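Putative periplasmic protein ydgH (Salmonella enterica subsp. enterica serovar Typhimurium, PDB 4EVU) is a putative secreted effector of unknown function, represented here by its C-terminal YdgH/BhsA/McbA-like (DUF1471) domain. Local coordinates at residues 17-23 with 68-72; 23-29 with 62-68. All coordinates share one frame. Residues are numbered along the deposited sequence.

Contact 1: residues 17-23 with 68-72; sequences MVPFDSV and ADLYK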
loop_
_atom_site.group_PDB
_atom_site.type_symbol
_atom_site.label_atom_id
_atom_site.label_comp_id
_atom_site.label_asym_id
_atom_site.label_seq_id
_atom_site.Cartn_x
_atom_site.Cartn_y
_atom_site.Cartn_z
HETATM N N MSE B 17 -3.016 18.394 10.318
HETATM C CA MSE B 17 -4.267 18.734 9.632
HETATM C C MSE B 17 -5.468 18.084 10.284
HETATM O O MSE B 17 -5.329 17.073 10.980
HETATM C CB MSE B 17 -4.173 18.288 8.175
HETATM C CG MSE B 17 -2.978 18.949 7.467
HETATM SE SE MSE B 17 -2.570 18.400 5.678
HETATM C CE MSE B 17 -4.273 18.886 4.925
ATOM N N VAL B 18 -6.653 18.564 9.932
ATOM C CA VAL B 18 -7.887 18.093 10.526
ATOM C C VAL B 18 -8.772 17.519 9.410
ATOM O O VAL B 18 -9.211 18.249 8.524
ATOM C CB VAL B 18 -8.625 19.200 11.281
ATOM C CG1 VAL B 18 -9.860 18.645 11.895
ATOM C CG2 VAL B 18 -7.729 19.872 12.316
ATOM N N PRO B 19 -9.075 16.187 9.433
ATOM C CA PRO B 19 -9.873 15.597 8.379
ATOM C C PRO B 19 -11.338 15.935 8.554
ATOM O O PRO B 19 -11.780 16.222 9.660
ATOM C CB PRO B 19 -9.597 14.102 8.522
ATOM C CG PRO B 19 -9.295 13.931 9.962
ATOM C CD PRO B 19 -8.583 15.184 10.376
ATOM N N PHE B 20 -12.085 15.820 7.474
ATOM C CA PHE B 20 -13.521 16.073 7.485
ATOM C C PHE B 20 -14.402 14.850 7.332
ATOM O O PHE B 20 -15.612 14.924 7.542
ATOM C CB PHE B 20 -13.916 17.122 6.411
ATOM C CG PHE B 20 -13.843 16.601 4.989
ATOM C CD1 PHE B 20 -14.967 16.080 4.369
ATOM C CD2 PHE B 20 -12.670 16.635 4.272
ATOM C CE1 PHE B 20 -14.915 15.598 3.042
ATOM C CE2 PHE B 20 -12.618 16.143 2.967
ATOM C CZ PHE B 20 -13.720 15.627 2.365
ATOM N N ASP B 21 -13.794 13.746 6.960
ATOM C CA ASP B 21 -14.521 12.506 6.686
ATOM C C ASP B 21 -13.478 11.392 6.515
ATOM O O ASP B 21 -12.284 11.661 6.580
ATOM C CB ASP B 21 -15.381 12.622 5.413
ATOM C CG ASP B 21 -16.566 11.632 5.368
ATOM O OD1 ASP B 21 -16.689 10.746 6.219
ATOM O OD2 ASP B 21 -17.428 11.814 4.483
ATOM N N SER B 22 -13.933 10.163 6.305
ATOM C CA SER B 22 -13.035 9.096 5.912
ATOM C C SER B 22 -13.730 8.168 4.916
ATOM O O SER B 22 -14.929 8.263 4.704
ATOM C CB SER B 22 -12.517 8.335 7.151
ATOM O OG SER B 22 -13.586 7.774 7.869
ATOM N N VAL B 23 -12.938 7.317 4.280
ATOM C CA VAL B 23 -13.456 6.266 3.412
ATOM C C VAL B 23 -12.946 4.938 4.021
ATOM O O VAL B 23 -11.836 4.856 4.550
ATOM C CB VAL B 23 -12.964 6.369 1.955
ATOM C CG1 VAL B 23 -13.448 7.606 1.315
ATOM C CG2 VAL B 23 -11.508 6.328 1.872
ATOM N N ALA B 68 -9.049 5.480 5.234
ATOM C CA ALA B 68 -8.289 6.709 5.046
ATOM C C ALA B 68 -9.066 7.918 5.502
ATOM O O ALA B 68 -10.253 8.070 5.213
ATOM C CB ALA B 68 -7.908 6.901 3.572
ATOM N N ASP B 69 -8.377 8.780 6.217
ATOM C CA ASP B 69 -8.914 10.096 6.569
ATOM C C ASP B 69 -8.835 10.991 5.308
ATOM O O ASP B 69 -7.876 10.884 4.522
ATOM C CB ASP B 69 -8.075 10.720 7.656
ATOM C CG ASP B 69 -8.362 10.228 9.050
ATOM O OD1 ASP B 69 -9.469 9.718 9.312
ATOM O OD2 ASP B 69 -7.455 10.440 9.924
ATOM N N LEU B 70 -9.856 11.843 5.143
ATOM C CA LEU B 70 -9.971 12.785 4.045
ATOM C C LEU B 70 -9.782 14.222 4.505
ATOM O O LEU B 70 -10.292 14.602 5.534
ATOM C CB LEU B 70 -11.317 12.650 3.395
ATOM C CG LEU B 70 -11.707 11.295 2.811
ATOM C CD1 LEU B 70 -13.030 11.474 2.051
ATOM C CD2 LEU B 70 -10.622 10.679 1.962
ATOM N N TYR B 71 -9.134 15.027 3.659
ATOM C CA TYR B 71 -8.823 16.423 3.952
ATOM C C TYR B 71 -9.154 17.322 2.760
ATOM O O TYR B 71 -8.935 16.961 1.575
ATOM C CB TYR B 71 -7.343 16.613 4.298
ATOM C CG TYR B 71 -6.833 15.748 5.382
ATOM C CD1 TYR B 71 -6.673 16.223 6.680
ATOM C CD2 TYR B 71 -6.483 14.402 5.119
ATOM C CE1 TYR B 71 -6.189 15.381 7.692
ATOM C CE2 TYR B 71 -6.050 13.592 6.109
ATOM C CZ TYR B 71 -5.868 14.072 7.382
ATOM O OH TYR B 71 -5.424 13.230 8.391
ATOM N N LYS B 72 -9.629 18.519 3.103
ATOM C CA LYS B 72 -9.783 19.587 2.132
ATOM C C LYS B 72 -8.438 20.252 1.826
ATOM O O LYS B 72 -7.487 20.190 2.627
ATOM C CB LYS B 72 -10.794 20.636 2.627
ATOM C CG LYS B 72 -12.185 20.074 2.916
ATOM C CD LYS B 72 -12.965 19.746 1.656
ATOM C CE LYS B 72 -14.315 19.116 1.931
ATOM N NZ LYS B 72 -15.277 20.022 2.541
ATOM O OXT LYS B 72 -8.260 20.847 0.741
HETATM O O HOH W 1 -5.146 14.132 10.944
HETATM O O HOH W 2 -10.141 18.841 6.005
#

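Contact 2: residues 23-29 with 62-68; sequences VKFTGNY and NNITISA. With SO4 (sulfate ion), chain E.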
loop_
_atom_site.group_PDB
_atom_site.type_symbol
_atom_site.label_atom_id
_atom_site.label_comp_id
_atom_site.label_asym_id
_atom_site.label_seq_id
_atom_site.Cartn_x
_atom_site.Cartn_y
_atom_site.Cartn_z
ATOM N N VAL B 23 -12.938 7.317 4.280
ATOM C CA VAL B 23 -13.456 6.266 3.412
ATOM C C VAL B 23 -12.946 4.938 4.021
ATOM O O VAL B 23 -11.836 4.856 4.550
ATOM C CB VAL B 23 -12.964 6.369 1.955
ATOM C CG1 VAL B 23 -13.448 7.606 1.315
ATOM C CG2 VAL B 23 -11.508 6.328 1.872
ATOM N N LYS B 24 -13.799 3.922 3.944
ATOM C CA LYS B 24 -13.473 2.592 4.467
ATOM C C LYS B 24 -14.158 1.581 3.587
ATOM O O LYS B 24 -15.349 1.630 3.394
ATOM C CB LYS B 24 -13.957 2.485 5.900
ATOM C CG LYS B 24 -13.363 1.326 6.641
ATOM C CD LYS B 24 -14.255 0.098 6.568
ATOM C CE LYS B 24 -13.523 -1.123 7.143
ATOM N NZ LYS B 24 -14.429 -2.314 7.112
ATOM N N PHE B 25 -13.384 0.659 3.046
ATOM C CA PHE B 25 -13.909 -0.292 2.095
ATOM C C PHE B 25 -12.990 -1.499 1.954
ATOM O O PHE B 25 -11.860 -1.477 2.404
ATOM C CB PHE B 25 -14.093 0.365 0.721
ATOM C CG PHE B 25 -12.809 0.785 0.053
ATOM C CD1 PHE B 25 -12.234 0.012 -0.952
ATOM C CD2 PHE B 25 -12.179 1.945 0.441
ATOM C CE1 PHE B 25 -11.054 0.395 -1.549
ATOM C CE2 PHE B 25 -10.987 2.337 -0.123
ATOM C CZ PHE B 25 -10.424 1.587 -1.142
ATOM N N THR B 26 -13.522 -2.537 1.311
ATOM C CA THR B 26 -12.770 -3.746 0.982
ATOM C C THR B 26 -12.849 -3.963 -0.508
ATOM O O THR B 26 -13.921 -3.789 -1.089
ATOM C CB THR B 26 -13.400 -4.940 1.679
ATOM O OG1 THR B 26 -13.345 -4.756 3.093
ATOM C CG2 THR B 26 -12.705 -6.207 1.340
ATOM N N GLY B 27 -11.715 -4.300 -1.123
ATOM C CA GLY B 27 -11.695 -4.676 -2.526
ATOM C C GLY B 27 -10.429 -5.379 -2.938
ATOM O O GLY B 27 -9.595 -5.674 -2.121
ATOM N N ASN B 28 -10.293 -5.614 -4.225
ATOM C CA ASN B 28 -9.117 -6.263 -4.761
ATOM C C ASN B 28 -7.866 -5.385 -4.642
ATOM O O ASN B 28 -7.884 -4.198 -5.005
ATOM C CB ASN B 28 -9.367 -6.617 -6.212
ATOM C CG ASN B 28 -10.555 -7.544 -6.379
ATOM O OD1 ASN B 28 -11.430 -7.316 -7.211
ATOM N ND2 ASN B 28 -10.593 -8.592 -5.566
ATOM N N TYR B 29 -6.793 -5.960 -4.123
ATOM C CA TYR B 29 -5.570 -5.228 -3.846
ATOM C C TYR B 29 -4.868 -4.822 -5.151
ATOM O O TYR B 29 -4.687 -3.632 -5.447
ATOM C CB TYR B 29 -4.667 -6.053 -2.907
ATOM C CG TYR B 29 -3.275 -5.490 -2.781
ATOM C CD1 TYR B 29 -3.047 -4.187 -2.301
ATOM C CD2 TYR B 29 -2.166 -6.242 -3.155
ATOM C CE1 TYR B 29 -1.791 -3.666 -2.232
ATOM C CE2 TYR B 29 -0.897 -5.744 -3.078
ATOM C CZ TYR B 29 -0.701 -4.445 -2.612
ATOM O OH TYR B 29 0.564 -3.972 -2.531
ATOM N N ASN B 62 -5.513 -11.588 -1.476
ATOM C CA ASN B 62 -6.473 -11.287 -2.544
ATOM C C ASN B 62 -7.115 -9.894 -2.347
ATOM O O ASN B 62 -6.985 -8.989 -3.177
ATOM C CB ASN B 62 -7.592 -12.333 -2.549
ATOM C CG ASN B 62 -7.072 -13.757 -2.672
ATOM O OD1 ASN B 62 -6.714 -14.215 -3.771
ATOM N ND2 ASN B 62 -7.051 -14.476 -1.548
ATOM N N ASN B 63 -7.867 -9.762 -1.262
ATOM C CA ASN B 63 -8.560 -8.521 -0.958
ATOM C C ASN B 63 -7.782 -7.778 0.117
ATOM O O ASN B 63 -6.975 -8.334 0.872
ATOM C CB ASN B 63 -10.019 -8.740 -0.506
ATOM C CG ASN B 63 -10.932 -9.242 -1.637
ATOM O OD1 ASN B 63 -10.900 -8.734 -2.760
ATOM N ND2 ASN B 63 -11.752 -10.249 -1.335
ATOM N N ILE B 64 -8.033 -6.484 0.150
ATOM C CA ILE B 64 -7.472 -5.583 1.162
ATOM C C ILE B 64 -8.633 -4.740 1.713
ATOM O O ILE B 64 -9.527 -4.385 0.970
ATOM C CB ILE B 64 -6.319 -4.705 0.559
ATOM C CG1 ILE B 64 -5.652 -3.904 1.638
ATOM C CG2 ILE B 64 -6.786 -3.842 -0.615
ATOM C CD1 ILE B 64 -4.359 -3.202 1.248
ATOM N N THR B 65 -8.643 -4.519 3.018
ATOM C CA THR B 65 -9.565 -3.599 3.680
ATOM C C THR B 65 -8.757 -2.403 4.102
ATOM O O THR B 65 -7.685 -2.533 4.651
ATOM C CB THR B 65 -10.235 -4.305 4.882
ATOM O OG1 THR B 65 -11.033 -5.379 4.398
ATOM C CG2 THR B 65 -11.115 -3.352 5.651
ATOM N N ILE B 66 -9.251 -1.221 3.753
ATOM C CA ILE B 66 -8.525 0.009 3.954
ATOM C C ILE B 66 -9.420 1.058 4.501
ATOM O O ILE B 66 -10.584 1.153 4.091
ATOM C CB ILE B 66 -8.102 0.587 2.576
ATOM C CG1 ILE B 66 -6.873 -0.102 2.072
ATOM C CG2 ILE B 66 -7.817 2.117 2.635
ATOM C CD1 ILE B 66 -5.605 0.792 2.161
ATOM N N SER B 67 -8.827 1.910 5.343
ATOM C CA SER B 67 -9.484 3.157 5.668
ATOM C C SER B 67 -8.496 4.311 5.541
ATOM O O SER B 67 -7.305 4.148 5.732
ATOM C CB SER B 67 -10.050 3.122 7.047
ATOM O OG SER B 67 -9.067 3.036 8.010
ATOM N N ALA B 68 -9.049 5.480 5.234
ATOM C CA ALA B 68 -8.289 6.709 5.046
ATOM C C ALA B 68 -9.066 7.918 5.502
ATOM O O ALA B 68 -10.253 8.070 5.213
ATOM C CB ALA B 68 -7.908 6.901 3.572
HETATM S S SO4 E . -10.156 -12.585 1.511
HETATM O O1 SO4 E . -9.603 -12.042 2.750
HETATM O O2 SO4 E . -9.673 -11.768 0.390
HETATM O O3 SO4 E . -9.711 -13.964 1.328
HETATM O O4 SO4 E . -11.630 -12.552 1.528
#

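Contact 1: residues 17-23 with 68-72
In this DUF1471 domain the C-terminal strand 63-71 pairs antiparallel with strand 21-28, and here the pairing frays into a loop that folds over the chain terminus. Val23 and Ala68 form a regular hydrogen-bonded pair, Val23 N to Ala68 O and Ala68 N to Val23 O both at 2.9 Å. Next comes the non-hydrogen-bonded pair Ser22-Asp69. Beyond it the bonds shift: Leu70 N donates to Asp21 O (2.8 Å), but Leu70 O accepts from Phe20 N (2.9 Å). Leu70 meets Val23 on the face turned to helix 32-45, CD1 to Val23 CG1 at 4.0 Å, and also touches Ala43 of that helix. On Tyr71, Pro19 CB sits over the ring face, 4.0 Å from the centroid, a CH-pi contact, while Met17, a selenomethionine, places SE obliquely at 5.2 Å from the same centroid. Lys72 crosses the Phe20 ring, with CE 3.5 Å and NZ 4.3 Å from its centroid, the latter a cation-pi interaction. Water 1 links Met17 O with Tyr71 OH, and water 2 links Val18 O with Lys72 N. Where regular pairing stops, ring contacts and water bridges take over, so the last two residues stay tied to the loop.

Contact 2: residues 23-29 with 62-68
Backbone hydrogen bonds carry most of this pairing. Val23 with Ala68, Phe25 with Ile66 and Gly27 with Ile64 are each joined by two bonds: Phe25 N to Ile66 O is 3.0 Å and Ile66 N to Phe25 O 2.9 Å, with the same two lengths for Gly27 N to Ile64 O and Ile64 N to Gly27 O. Tyr29 N to Asn62 O, 3.2 Å, adds one more past the last strand pair. Between them, CA-H...O contacts fill in, such as Lys24 CA to Ile66 O at 3.2 Å. Residues 23-28 and 63-68 run antiparallel, with 159° between their directions; within the sheet, strand 63-71 lies between strand 21-28, outermost in this chain, and strand 50-57, and helix 32-45 packs on one face. Apolar contacts follow that face: Phe25 CE2 lies 4.2 Å from Ile66 CG2, and both side chains touch Val39 of the helix. Tyr29 CB meets Ile64 CG2 at 3.8 Å, and Tyr29 OH bonds to Glu8 of the second subunit. Polar side chains occupy the other face, where Thr26 OG1 and Thr65 OG1 share a 2.7 Å hydrogen bond and Lys24 CE rests 3.6 Å from Thr65 CG2. At the turn end, Asn63 N donates to sulfate O2 at 3.2 Å, an ion probably from the crystallisation liquor.

Contacts 1 and 2 are successive lengths of one antiparallel pairing between strands 21-28 and 63-71, with centres about 16 Å apart on opposite sides of the chain's centre. They meet at the Val23-Ala68 pair, which belongs to both, and contact 2 is nested inside the loop that contact 1 closes. Helix 32-45 serves both as a common floor: Val39, already met under Phe25 and Ile66, also touches Ala68, and Arg42 packs on Val23 while making a cation-pi interaction with Phe25. Their outer ends differ. Contact 1 finishes at the chain's C-terminus, untouched by the second subunit, whereas contact 2 reaches that subunit and the sulfate.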